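F-actin-capping protein subunit alpha (Plasmodium berghei, PDB 7A0H) probably caps the barbed, fast-growing ends of actin filaments as a homodimer, blocking subunit exchange there without severing the filament. Local coordinates at residues 11-16 with 46-51; 52-57 with 73-78. All coordinates share one frame; numbering follows the deposited sequence.

Contact 1: residues 11-16 with 46-51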
# COMPACT_ATOMS: atom_id res chain seq x y z
N PHE A 11 -18.77 -2.50 -0.31
CA PHE A 11 -17.89 -1.71 0.53
C PHE A 11 -16.98 -2.58 1.38
O PHE A 11 -15.79 -2.29 1.50
CB PHE A 11 -18.74 -0.81 1.43
CG PHE A 11 -17.96 -0.04 2.43
CD1 PHE A 11 -17.17 1.01 2.03
CD2 PHE A 11 -18.01 -0.35 3.76
CE1 PHE A 11 -16.45 1.72 2.94
CE2 PHE A 11 -17.29 0.35 4.67
CZ PHE A 11 -16.51 1.38 4.26
N ILE A 12 -17.52 -3.66 1.95
CA ILE A 12 -16.71 -4.58 2.75
C ILE A 12 -15.62 -5.20 1.91
O ILE A 12 -14.49 -5.41 2.36
CB ILE A 12 -17.62 -5.65 3.39
CG1 ILE A 12 -18.37 -5.07 4.59
CG2 ILE A 12 -16.77 -6.85 3.80
CD1 ILE A 12 -19.48 -5.93 5.13
N ARG A 13 -15.96 -5.55 0.67
CA ARG A 13 -14.97 -6.07 -0.27
C ARG A 13 -13.92 -5.02 -0.60
O ARG A 13 -12.73 -5.31 -0.57
CB ARG A 13 -15.70 -6.56 -1.52
CG ARG A 13 -14.84 -7.15 -2.58
CD ARG A 13 -15.64 -8.05 -3.46
NE ARG A 13 -15.81 -9.34 -2.80
CZ ARG A 13 -16.72 -10.24 -3.15
NH1 ARG A 13 -17.55 -9.99 -4.14
NH2 ARG A 13 -16.78 -11.40 -2.49
N HIS A 14 -14.34 -3.80 -0.89
CA HIS A 14 -13.36 -2.79 -1.25
C HIS A 14 -12.39 -2.51 -0.12
O HIS A 14 -11.19 -2.38 -0.36
CB HIS A 14 -14.08 -1.52 -1.69
CG HIS A 14 -13.17 -0.47 -2.23
ND1 HIS A 14 -13.14 0.82 -1.73
CD2 HIS A 14 -12.23 -0.52 -3.20
CE1 HIS A 14 -12.24 1.52 -2.39
NE2 HIS A 14 -11.66 0.73 -3.28
N VAL A 15 -12.87 -2.47 1.12
CA VAL A 15 -11.97 -2.15 2.22
C VAL A 15 -11.02 -3.30 2.52
O VAL A 15 -9.85 -3.09 2.83
CB VAL A 15 -12.74 -1.72 3.48
CG1 VAL A 15 -13.41 -0.38 3.24
CG2 VAL A 15 -13.74 -2.77 3.89
N LEU A 16 -11.51 -4.53 2.45
CA LEU A 16 -10.61 -5.65 2.73
C LEU A 16 -9.69 -5.91 1.56
O LEU A 16 -8.59 -6.45 1.74
CB LEU A 16 -11.40 -6.91 3.07
CG LEU A 16 -12.43 -6.83 4.20
CD1 LEU A 16 -13.02 -8.18 4.53
CD2 LEU A 16 -11.83 -6.28 5.47
N GLU A 46 -16.69 -14.13 6.33
CA GLU A 46 -15.95 -15.37 6.49
C GLU A 46 -15.51 -15.94 5.13
O GLU A 46 -14.39 -16.40 5.00
CB GLU A 46 -16.75 -16.40 7.27
CG GLU A 46 -15.85 -17.67 7.65
CD GLU A 46 -15.73 -18.71 6.55
OE1 GLU A 46 -16.58 -18.70 5.62
OE2 GLU A 46 -14.82 -19.59 6.62
N ASP A 47 -16.37 -15.89 4.11
CA ASP A 47 -15.98 -16.38 2.79
C ASP A 47 -14.83 -15.57 2.23
O ASP A 47 -13.81 -16.13 1.79
CB ASP A 47 -17.18 -16.39 1.85
CG ASP A 47 -18.03 -17.62 2.10
OD1 ASP A 47 -17.41 -18.71 2.28
OD2 ASP A 47 -19.28 -17.53 2.20
N ILE A 48 -14.95 -14.26 2.25
CA ILE A 48 -13.89 -13.42 1.71
C ILE A 48 -12.56 -13.69 2.42
O ILE A 48 -11.48 -13.67 1.81
CB ILE A 48 -14.27 -11.94 1.85
CG1 ILE A 48 -15.14 -11.55 0.68
CG2 ILE A 48 -13.02 -11.11 1.96
CD1 ILE A 48 -15.66 -10.13 0.83
N ILE A 49 -12.60 -13.92 3.72
CA ILE A 49 -11.34 -14.11 4.41
C ILE A 49 -10.78 -15.51 4.11
O ILE A 49 -9.57 -15.70 3.99
CB ILE A 49 -11.54 -13.86 5.90
CG1 ILE A 49 -11.78 -12.37 6.13
CG2 ILE A 49 -10.36 -14.22 6.71
CD1 ILE A 49 -10.54 -11.50 5.80
N SER A 50 -11.62 -16.53 4.00
CA SER A 50 -11.09 -17.84 3.70
C SER A 50 -10.36 -17.83 2.36
O SER A 50 -9.34 -18.48 2.21
CB SER A 50 -12.20 -18.87 3.72
OG SER A 50 -13.17 -18.58 2.71
N LYS A 51 -10.90 -17.13 1.38
CA LYS A 51 -10.25 -17.09 0.08
C LYS A 51 -8.96 -16.29 0.16
O LYS A 51 -7.94 -16.67 -0.42
CB LYS A 51 -11.20 -16.48 -0.94
CG LYS A 51 -10.62 -16.35 -2.35
CD LYS A 51 -10.47 -17.69 -3.03
CE LYS A 51 -10.26 -17.55 -4.54
NZ LYS A 51 -8.85 -17.20 -4.87

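Contact 2: residues 52-57 with 73-78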
# COMPACT_ATOMS: atom_id res chain seq x y z
N TYR A 52 -9.03 -15.13 0.79
CA TYR A 52 -7.83 -14.40 1.12
C TYR A 52 -6.77 -15.29 1.75
O TYR A 52 -5.59 -15.26 1.36
CB TYR A 52 -8.24 -13.27 2.07
CG TYR A 52 -7.12 -12.44 2.49
CD1 TYR A 52 -6.70 -11.39 1.71
CD2 TYR A 52 -6.43 -12.73 3.66
CE1 TYR A 52 -5.62 -10.63 2.08
CE2 TYR A 52 -5.35 -11.98 4.04
CZ TYR A 52 -4.95 -10.93 3.25
OH TYR A 52 -3.88 -10.15 3.65
N ASN A 53 -7.15 -16.10 2.75
CA ASN A 53 -6.20 -16.98 3.42
C ASN A 53 -5.63 -17.99 2.43
O ASN A 53 -4.46 -18.33 2.46
CB ASN A 53 -6.88 -17.75 4.57
CG ASN A 53 -6.96 -16.96 5.85
OD1 ASN A 53 -6.49 -15.83 5.90
ND2 ASN A 53 -7.57 -17.54 6.90
N GLU A 54 -6.47 -18.49 1.57
CA GLU A 54 -5.99 -19.47 0.62
C GLU A 54 -5.03 -18.82 -0.34
O GLU A 54 -3.97 -19.40 -0.65
CB GLU A 54 -7.17 -20.12 -0.08
CG GLU A 54 -7.97 -20.95 0.94
CD GLU A 54 -9.30 -21.43 0.40
OE1 GLU A 54 -9.64 -21.05 -0.74
OE2 GLU A 54 -9.98 -22.22 1.10
N ASP A 55 -5.35 -17.59 -0.78
CA ASP A 55 -4.50 -16.87 -1.71
C ASP A 55 -3.13 -16.56 -1.14
O ASP A 55 -2.24 -16.13 -1.88
CB ASP A 55 -5.19 -15.59 -2.17
CG ASP A 55 -6.33 -15.89 -3.09
OD1 ASP A 55 -6.52 -17.10 -3.37
OD2 ASP A 55 -7.00 -14.96 -3.55
N ASN A 56 -2.95 -16.64 0.17
CA ASN A 56 -1.70 -16.18 0.74
C ASN A 56 -1.00 -17.29 1.50
O ASN A 56 -0.08 -17.00 2.27
CB ASN A 56 -1.92 -14.98 1.65
CG ASN A 56 -2.22 -13.72 0.85
OD1 ASN A 56 -1.32 -13.20 0.14
ND2 ASN A 56 -3.48 -13.27 0.88
N TYR A 57 -1.42 -18.55 1.32
CA TYR A 57 -0.65 -19.64 1.91
C TYR A 57 -0.40 -19.29 3.36
O TYR A 57 0.74 -19.32 3.82
CB TYR A 57 0.69 -19.88 1.18
CG TYR A 57 0.46 -20.29 -0.25
CD1 TYR A 57 0.25 -21.62 -0.59
CD2 TYR A 57 0.40 -19.35 -1.23
CE1 TYR A 57 -0.05 -21.97 -1.89
CE2 TYR A 57 0.13 -19.70 -2.53
CZ TYR A 57 -0.07 -21.00 -2.85
OH TYR A 57 -0.35 -21.32 -4.13
N GLU A 73 -4.32 -25.86 -2.91
CA GLU A 73 -3.75 -27.20 -3.04
C GLU A 73 -4.01 -28.04 -1.79
O GLU A 73 -4.06 -29.28 -1.87
CB GLU A 73 -2.24 -27.02 -3.35
CG GLU A 73 -2.01 -26.52 -4.79
CD GLU A 73 -1.95 -24.96 -4.97
OE1 GLU A 73 -1.93 -24.16 -4.00
OE2 GLU A 73 -1.95 -24.53 -6.15
N SER A 74 -4.15 -27.41 -0.62
CA SER A 74 -4.46 -28.23 0.53
C SER A 74 -5.96 -28.46 0.69
O SER A 74 -6.33 -29.35 1.45
CB SER A 74 -3.92 -27.62 1.83
OG SER A 74 -4.41 -26.30 2.08
N LYS A 75 -6.81 -27.75 -0.08
CA LYS A 75 -8.24 -27.78 0.17
C LYS A 75 -8.75 -29.19 -0.01
O LYS A 75 -8.48 -29.84 -1.01
CB LYS A 75 -9.06 -26.88 -0.78
CG LYS A 75 -8.86 -25.38 -0.68
CD LYS A 75 -9.91 -24.62 -1.51
CE LYS A 75 -11.39 -24.90 -1.07
NZ LYS A 75 -11.67 -24.82 0.39
N SER A 76 -9.53 -29.63 0.94
CA SER A 76 -10.20 -30.91 0.80
C SER A 76 -11.61 -30.75 1.34
O SER A 76 -11.82 -30.65 2.56
CB SER A 76 -9.40 -31.98 1.53
OG SER A 76 -9.91 -33.25 1.15
N GLY A 77 -12.57 -30.77 0.43
CA GLY A 77 -13.95 -30.41 0.79
C GLY A 77 -13.98 -29.01 1.33
O GLY A 77 -13.60 -28.02 0.68
N ASN A 78 -14.35 -28.89 2.58
CA ASN A 78 -14.27 -27.63 3.29
C ASN A 78 -13.17 -27.66 4.33
O ASN A 78 -13.06 -26.73 5.16
CB ASN A 78 -15.65 -27.35 3.88
CG ASN A 78 -16.76 -27.38 2.80
OD1 ASN A 78 -16.85 -26.50 1.94
ND2 ASN A 78 -17.58 -28.45 2.81

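Contact 1: residues 11-16 with 46-51
Ile48 reaches across from 46-51 and packs against Arg13 and Leu16, three residues apart on helix 3-18, and it has the largest share of this contact. Its two branches do different work. The longer one, CG1 with CD1, runs alongside the polar end of Arg13: CG1 sits at the edge of the guanidinium, near its plane, 3.6 Å from NH2, and CD1 lies 3.7 Å from NE. The shorter branch, CG2, turns to Leu16 and meets its CD1 at 3.9 Å. With CG1 anti to the carbonyl carbon (chi1 -84°) and CG2 anti to the backbone N, a single isoleucine can serve both neighbours.

Arg13 does not point straight at its partner. Its chain leaves the helix anti to the backbone N, then bends at chi3 (-80°), which brings the edge of the guanidinium to Ile48 at the solvent-exposed side of the interface. No hydrogen bond joins the two segments; the guanidinium meets the isoleucine by van der Waals contact. Deeper in, CD1 of Leu16 also approaches Ile49 CD1 at 4.3 Å, a looser touch between buried side chains.

The axes of the short segments stay 11.3 Å apart at an angle of 28°. Helix 21-35 joins the packing through Leu16, which also rests on its Leu27, Ile28 and Leu31. Ile12, for its part, packs on Ile41, Phe44 and Ile45 of helix 39-55. The arrangement is that of an antiparallel up-down-up bundle of three helices, the N-terminal element of the capping protein fold, with its first and third helices nearly parallel.

Contact 2: residues 52-57 with 73-78
Charge pairing joins Glu54 to Lys75, the nearest residues of the two backbones, whose CA atoms are 8.6 Å apart. Lys75 NZ donates to Glu54 OE2 at 3.2 Å, approaching on the syn side but 28° out of the carboxylate plane, so the salt bridge is not an ideal in-plane one. The two side chains cross at about a right angle: the glutamate is extended beyond CG, whereas the lysine bends at chi3 and again at chi4, folding its ammonium group back to the carboxylate. That same oxygen is hydrogen-bonded by Tyr80 OH, its stronger polar partner. Two donors on one buried carboxylate oxygen would be expected to stabilise its negative charge.

Van der Waals contact accompanies the bridge. Lys75 CD lies 3.5 Å from Glu54 OE2, so the aliphatic chain brushes the carboxylate as well as delivering its charge to it.

A hydrogen bond forms the second tie. Tyr57 OH donates to Glu73 OE1 at 3.3 Å, a long bond, again from the syn side. The oxygen lies at the edge of the phenol ring, near its plane. Ring and carboxylate planes are nearly parallel, 11° apart, though the hydroxyl sits out of the carboxylate plane. Glu73 achieves this by bending at chi2 (91°), which swings its carboxylate to the tyrosine.

Within 52-57, Asn56 ND2 bonds Tyr52 O at 2.9 Å and also lies above the centre of the Tyr52 ring, bringing the Asn56 side chain back onto Tyr52.

The end of helix 39-55 is thus held beside the edge strand 75-76 of a small antiparallel sheet, next to strand 79-82, which carries Tyr80; strand 66-70 touches Glu54 through Ile70, and strand 170-183 of the large sheet lies against Tyr57 and Glu73 through Phe174.

Overall arrangement
Both contacts draw on helix 39-55, and they follow one another along the chain: 46-51 ends where 52-57 begins, and the contact centres are about 15 Å apart. Contact 1 packs the middle of this helix against the first helix without any hydrogen bond, whereas contact 2 joins the region of its C-terminal end to 73-78 by a salt bridge and a hydrogen bond. The centre of contact 1 lies about 19 Å from the chain centre, that of contact 2 about 10 Å. Lys51 and Asp55, paired by a salt bridge, span the junction. Asn30 and Leu27 of the second subunit pack on Phe11 and His14 beside contact 1; no residue of it touches contact 2.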